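Local coordinates for aminoacyl-tRNA synthetase-interacting multifunctional protein p43 (PDB 6IPA), which probably binds tRNA through its EMAP II-like domain and may take part in tRNA import, at residues Leu40-Tyr52 and Glu140-Asp154. Sequence-based numbering, arbitrary orientation.
Sequences LDDITRLNIIVGY and ERIICENMDVNKLPD
R45 and D154 form a side-on salt bridge, their guanidinium and carboxylate planes 35° apart. R45 NE is shared between both carboxylate oxygens, lying 3.1 Å from D154 OD1 and about as far from OD2. D154 OD2 takes a second donor, R45 NH2, at 2.8 Å; both oxygens use syn lone pairs, and all three bonds run close to the guanidinium plane. The backbones add D154 N to R45 O, which also accepts from the side-chain amide of N103, so that carbonyl has two donors.

R141 lies against the 3-10 turn I43-R45 and the residue after it. With CG anti to its backbone N (chi1 -155°) and the chain extended to NE, its NH2 hydrogen-bonds L46 O at 3.1 Å, approaching tilted from the guanidinium plane, and makes a weak bond of 2.7 Å to T44 O. R141 NH1 meets K151 O at 3.0 Å almost straight (173°), so a single guanidinium ties the turn to a later part of its own segment. R141 NE donates to a water, and P153 CB sits over one guanidinium face, toward its rim; the proline ring lies alongside the N47 side chain, pointing the same way.

Beyond this polar centre, I49 and R141 form an isolated antiparallel, non-hydrogen-bonded bridge. It is framed by I142 N to I48 O at 2.8 Å and a weaker V50 N to E140 O at 3.3 Å. The side chain of I142 crosses those of I48 and V50 at about a right angle, V50 CG1 touching I142 CD1 at 3.4 Å, with W187 and L99 completing the apolar layer. Elsewhere, I43 meets C144 SG through CD1 and the M147 methyl through CG2.

The first residues of strand 48-58, already paired with strand 97-101, are thus also bridged by 140-142, consistent with a later segment of chain packing back on the first strand of an EMAP II-like, tRNA-binding OB fold.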
loop_
_atom_site.group_PDB
_atom_site.type_symbol
_atom_site.label_atom_id
_atom_site.label_comp_id
_atom_site.label_asym_id
_atom_site.label_seq_id
_atom_site.Cartn_x
_atom_site.Cartn_y
_atom_site.Cartn_z
ATOM N N LEU A 40 17.713 3.591 -7.893
ATOM C CA LEU A 40 17.164 3.247 -6.542
ATOM C C LEU A 40 16.075 4.243 -6.059
ATOM O O LEU A 40 14.960 3.790 -5.748
ATOM C CB LEU A 40 18.241 3.113 -5.480
ATOM C CG LEU A 40 18.970 1.785 -5.329
ATOM C CD1 LEU A 40 19.953 1.894 -4.178
ATOM C CD2 LEU A 40 18.021 0.629 -5.096
ATOM N N ASP A 41 16.372 5.557 -5.973
ATOM C CA ASP A 41 15.280 6.571 -5.717
ATOM C C ASP A 41 14.547 6.845 -7.036
ATOM O O ASP A 41 14.761 7.852 -7.701
ATOM C CB ASP A 41 15.783 7.889 -5.064
ATOM C CG ASP A 41 14.653 8.959 -4.880
ATOM O OD1 ASP A 41 13.454 8.601 -4.989
ATOM O OD2 ASP A 41 14.959 10.175 -4.634
ATOM N N ASP A 42 13.688 5.925 -7.421
ATOM C CA ASP A 42 13.026 6.047 -8.697
ATOM C C ASP A 42 11.670 5.409 -8.469
ATOM O O ASP A 42 11.557 4.196 -8.265
ATOM C CB ASP A 42 13.849 5.336 -9.773
ATOM C CG ASP A 42 13.128 5.205 -11.096
ATOM O OD1 ASP A 42 12.093 5.891 -11.330
ATOM O OD2 ASP A 42 13.615 4.387 -11.915
ATOM N N ILE A 43 10.638 6.231 -8.494
ATOM C CA ILE A 43 9.347 5.747 -8.104
ATOM C C ILE A 43 8.675 4.922 -9.195
ATOM O O ILE A 43 7.737 4.177 -8.921
ATOM C CB ILE A 43 8.466 6.887 -7.594
ATOM C CG1 ILE A 43 7.158 6.323 -7.050
ATOM C CG2 ILE A 43 8.201 7.911 -8.691
ATOM C CD1 ILE A 43 6.361 7.302 -6.254
ATOM N N THR A 44 9.181 4.993 -10.422
ATOM C CA THR A 44 8.625 4.185 -11.514
ATOM C C THR A 44 8.812 2.692 -11.215
ATOM O O THR A 44 8.148 1.838 -11.789
ATOM C CB THR A 44 9.281 4.570 -12.848
ATOM O OG1 THR A 44 10.679 4.279 -12.792
ATOM C CG2 THR A 44 9.084 6.067 -13.130
ATOM N N ARG A 45 9.705 2.402 -10.273
ATOM C CA ARG A 45 10.117 1.039 -9.981
ATOM C C ARG A 45 9.184 0.319 -9.031
ATOM O O ARG A 45 9.194 -0.899 -8.981
ATOM C CB ARG A 45 11.535 1.017 -9.416
ATOM C CG ARG A 45 12.584 1.283 -10.469
ATOM C CD ARG A 45 14.013 1.290 -9.943
ATOM N NE ARG A 45 14.431 -0.064 -9.701
ATOM C CZ ARG A 45 15.594 -0.414 -9.166
ATOM N NH1 ARG A 45 16.526 0.508 -8.824
ATOM N NH2 ARG A 45 15.828 -1.704 -8.972
ATOM N N LEU A 46 8.383 1.088 -8.291
ATOM C CA LEU A 46 7.305 0.562 -7.482
ATOM C C LEU A 46 6.077 0.330 -8.315
ATOM O O LEU A 46 5.655 1.200 -9.033
ATOM C CB LEU A 46 6.921 1.539 -6.336
ATOM C CG LEU A 46 8.048 2.035 -5.449
ATOM C CD1 LEU A 46 7.492 2.844 -4.306
ATOM C CD2 LEU A 46 8.877 0.880 -4.951
ATOM N N ASN A 47 5.458 -0.833 -8.105
ATOM C CA ASN A 47 4.094 -1.155 -8.631
ATOM C C ASN A 47 3.090 -1.071 -7.570
ATOM O O ASN A 47 2.865 -2.057 -6.928
ATOM C CB ASN A 47 4.039 -2.595 -9.094
ATOM C CG ASN A 47 2.811 -2.902 -9.854
ATOM O OD1 ASN A 47 2.206 -2.033 -10.480
ATOM N ND2 ASN A 47 2.448 -4.161 -9.859
ATOM N N ILE A 48 2.488 0.102 -7.381
ATOM C CA ILE A 48 1.472 0.367 -6.381
ATOM C C ILE A 48 0.076 0.260 -7.001
ATOM O O ILE A 48 -0.277 1.027 -7.885
ATOM C CB ILE A 48 1.665 1.786 -5.802
ATOM C CG1 ILE A 48 2.935 1.839 -4.939
ATOM C CG2 ILE A 48 0.477 2.175 -4.931
ATOM C CD1 ILE A 48 3.418 3.246 -4.633
ATOM N N ILE A 49 -0.736 -0.672 -6.539
ATOM C CA ILE A 49 -2.017 -0.939 -7.186
ATOM C C ILE A 49 -3.179 -0.982 -6.175
ATOM O O ILE A 49 -2.977 -1.266 -5.000
ATOM C CB ILE A 49 -1.937 -2.231 -7.983
ATOM C CG1 ILE A 49 -1.544 -3.370 -7.092
ATOM C CG2 ILE A 49 -0.889 -2.115 -9.102
ATOM C CD1 ILE A 49 -1.563 -4.704 -7.799
ATOM N N VAL A 50 -4.385 -0.700 -6.651
ATOM C CA VAL A 50 -5.551 -0.699 -5.819
ATOM C C VAL A 50 -6.094 -2.100 -5.697
ATOM O O VAL A 50 -6.241 -2.812 -6.695
ATOM C CB VAL A 50 -6.660 0.199 -6.331
ATOM C CG1 VAL A 50 -6.109 1.559 -6.721
ATOM C CG2 VAL A 50 -7.319 -0.409 -7.524
ATOM N N GLY A 51 -6.355 -2.480 -4.456
ATOM C CA GLY A 51 -7.092 -3.696 -4.173
ATOM C C GLY A 51 -8.311 -3.472 -3.285
ATOM O O GLY A 51 -8.442 -2.460 -2.606
ATOM N N TYR A 52 -9.207 -4.435 -3.317
ATOM C CA TYR A 52 -10.404 -4.485 -2.453
ATOM C C TYR A 52 -10.136 -5.500 -1.381
ATOM O O TYR A 52 -9.868 -6.667 -1.695
ATOM C CB TYR A 52 -11.582 -5.002 -3.250
ATOM C CG TYR A 52 -12.899 -4.978 -2.528
ATOM C CD1 TYR A 52 -13.376 -3.806 -1.958
ATOM C CD2 TYR A 52 -13.700 -6.120 -2.448
ATOM C CE1 TYR A 52 -14.599 -3.772 -1.305
ATOM C CE2 TYR A 52 -14.932 -6.088 -1.831
ATOM C CZ TYR A 52 -15.373 -4.907 -1.253
ATOM O OH TYR A 52 -16.564 -4.834 -0.580
ATOM N N GLU A 140 -5.721 -1.316 -11.005
ATOM C CA GLU A 140 -5.090 -0.150 -11.639
ATOM C C GLU A 140 -3.853 0.417 -10.922
ATOM O O GLU A 140 -3.792 0.591 -9.679
ATOM C CB GLU A 140 -6.086 0.952 -11.885
ATOM C CG GLU A 140 -6.381 1.779 -10.665
ATOM C CD GLU A 140 -7.324 2.898 -10.944
ATOM O OE1 GLU A 140 -8.537 2.625 -11.108
ATOM O OE2 GLU A 140 -6.813 4.047 -11.011
ATOM N N ARG A 141 -2.852 0.742 -11.728
ATOM C CA ARG A 141 -1.544 1.196 -11.232
ATOM C C ARG A 141 -1.716 2.664 -10.849
ATOM O O ARG A 141 -2.284 3.431 -11.622
ATOM C CB ARG A 141 -0.463 0.965 -12.323
ATOM C CG ARG A 141 0.951 0.808 -11.787
ATOM C CD ARG A 141 2.019 1.224 -12.766
ATOM N NE ARG A 141 3.229 1.661 -12.069
ATOM C CZ ARG A 141 4.402 1.908 -12.656
ATOM N NH1 ARG A 141 4.526 1.767 -13.986
ATOM N NH2 ARG A 141 5.452 2.283 -11.909
ATOM N N ILE A 142 -1.308 3.012 -9.623
ATOM C CA ILE A 142 -1.372 4.377 -9.116
ATOM C C ILE A 142 -0.022 5.037 -9.405
ATOM O O ILE A 142 1.052 4.495 -9.047
ATOM C CB ILE A 142 -1.587 4.367 -7.595
ATOM C CG1 ILE A 142 -2.890 3.601 -7.192
ATOM C CG2 ILE A 142 -1.514 5.771 -7.017
ATOM C CD1 ILE A 142 -4.158 4.064 -7.893
ATOM N N ILE A 143 -0.071 6.195 -10.062
ATOM C CA ILE A 143 1.107 6.825 -10.666
ATOM C C ILE A 143 1.191 8.258 -10.183
ATOM O O ILE A 143 0.188 8.798 -9.773
ATOM C CB ILE A 143 1.011 6.844 -12.222
ATOM C CG1 ILE A 143 -0.120 7.761 -12.716
ATOM C CG2 ILE A 143 0.793 5.447 -12.791
ATOM C CD1 ILE A 143 -0.065 8.075 -14.211
ATOM N N CYS A 144 2.356 8.884 -10.247
ATOM C CA CYS A 144 2.467 10.316 -9.943
ATOM C C CYS A 144 2.116 11.213 -11.123
ATOM O O CYS A 144 1.874 10.735 -12.238
ATOM C CB CYS A 144 3.882 10.649 -9.475
ATOM S SG CYS A 144 4.313 9.674 -8.045
ATOM N N GLU A 145 2.187 12.509 -10.901
ATOM C CA GLU A 145 1.950 13.473 -11.949
ATOM C C GLU A 145 3.243 13.540 -12.749
ATOM O O GLU A 145 4.327 13.522 -12.207
ATOM C CB GLU A 145 1.548 14.852 -11.407
ATOM C CG GLU A 145 1.339 14.980 -9.911
ATOM C CD GLU A 145 0.567 16.218 -9.473
ATOM O OE1 GLU A 145 1.008 16.926 -8.573
ATOM O OE2 GLU A 145 -0.493 16.495 -10.009
ATOM N N ASN A 146 3.097 13.603 -14.055
ATOM C CA ASN A 146 4.223 13.642 -15.011
ATOM C C ASN A 146 5.067 12.380 -15.031
ATOM O O ASN A 146 6.270 12.434 -15.288
ATOM C CB ASN A 146 5.111 14.865 -14.742
ATOM C CG ASN A 146 4.303 16.132 -14.599
ATOM O OD1 ASN A 146 3.195 16.247 -15.159
ATOM N ND2 ASN A 146 4.829 17.087 -13.840
ATOM N N MET A 147 4.442 11.248 -14.738
ATOM C CA MET A 147 5.152 9.987 -14.729
ATOM C C MET A 147 4.772 9.303 -16.026
ATOM O O MET A 147 3.668 9.479 -16.545
ATOM C CB MET A 147 4.786 9.146 -13.496
ATOM C CG MET A 147 5.440 7.768 -13.450
ATOM S SD MET A 147 5.025 6.682 -12.051
ATOM C CE MET A 147 5.689 7.670 -10.711
ATOM N N ASP A 148 5.699 8.525 -16.555
ATOM C CA ASP A 148 5.498 7.922 -17.832
ATOM C C ASP A 148 4.917 6.556 -17.525
ATOM O O ASP A 148 5.523 5.756 -16.846
ATOM C CB ASP A 148 6.821 7.874 -18.637
ATOM C CG ASP A 148 6.643 7.277 -20.062
ATOM O OD1 ASP A 148 5.483 6.987 -20.468
ATOM O OD2 ASP A 148 7.670 7.086 -20.764
ATOM N N VAL A 149 3.710 6.303 -18.009
ATOM C CA VAL A 149 3.066 5.036 -17.731
ATOM C C VAL A 149 3.832 3.832 -18.332
ATOM O O VAL A 149 3.724 2.719 -17.817
ATOM C CB VAL A 149 1.547 5.103 -18.053
ATOM C CG1 VAL A 149 1.271 5.493 -19.495
ATOM C CG2 VAL A 149 0.824 3.817 -17.653
ATOM N N ASN A 150 4.669 4.050 -19.352
ATOM C CA ASN A 150 5.472 2.962 -19.927
ATOM C C ASN A 150 6.742 2.650 -19.174
ATOM O O ASN A 150 7.494 1.763 -19.570
ATOM C CB ASN A 150 5.827 3.283 -21.374
ATOM C CG ASN A 150 4.595 3.454 -22.228
ATOM O OD1 ASN A 150 3.655 2.692 -22.100
ATOM N ND2 ASN A 150 4.596 4.464 -23.093
ATOM N N LYS A 151 6.986 3.352 -18.084
ATOM C CA LYS A 151 8.102 2.998 -17.252
ATOM C C LYS A 151 7.693 1.911 -16.240
ATOM O O LYS A 151 7.240 2.194 -15.112
ATOM C CB LYS A 151 8.704 4.239 -16.584
ATOM C CG LYS A 151 9.651 4.956 -17.532
ATOM C CD LYS A 151 10.155 6.279 -16.981
ATOM C CE LYS A 151 10.862 7.060 -18.080
ATOM N NZ LYS A 151 11.529 8.287 -17.557
ATOM N N LEU A 152 7.894 0.664 -16.623
ATOM C CA LEU A 152 7.317 -0.416 -15.865
ATOM C C LEU A 152 7.972 -0.518 -14.476
ATOM O O LEU A 152 9.073 -0.039 -14.271
ATOM C CB LEU A 152 7.429 -1.741 -16.627
ATOM C CG LEU A 152 6.848 -1.746 -18.032
ATOM C CD1 LEU A 152 7.177 -3.071 -18.676
ATOM C CD2 LEU A 152 5.352 -1.478 -18.065
ATOM N N PRO A 153 7.275 -1.164 -13.522
ATOM C CA PRO A 153 7.842 -1.325 -12.219
ATOM C C PRO A 153 8.679 -2.578 -12.269
ATOM O O PRO A 153 8.453 -3.426 -13.134
ATOM C CB PRO A 153 6.592 -1.572 -11.348
ATOM C CG PRO A 153 5.690 -2.353 -12.277
ATOM C CD PRO A 153 6.040 -1.969 -13.678
ATOM N N ASP A 154 9.617 -2.709 -11.343
ATOM C CA ASP A 154 10.393 -3.954 -11.254
ATOM C C ASP A 154 9.485 -5.186 -11.140
ATOM O O ASP A 154 8.697 -5.295 -10.224
ATOM C CB ASP A 154 11.303 -3.907 -10.037
ATOM C CG ASP A 154 12.341 -2.789 -10.117
ATOM O OD1 ASP A 154 12.255 -1.902 -11.005
ATOM O OD2 ASP A 154 13.272 -2.788 -9.298
HETATM O O HOH W 1 11.024 1.705 -14.632
HETATM O O HOH W 2 2.748 2.739 -9.454
#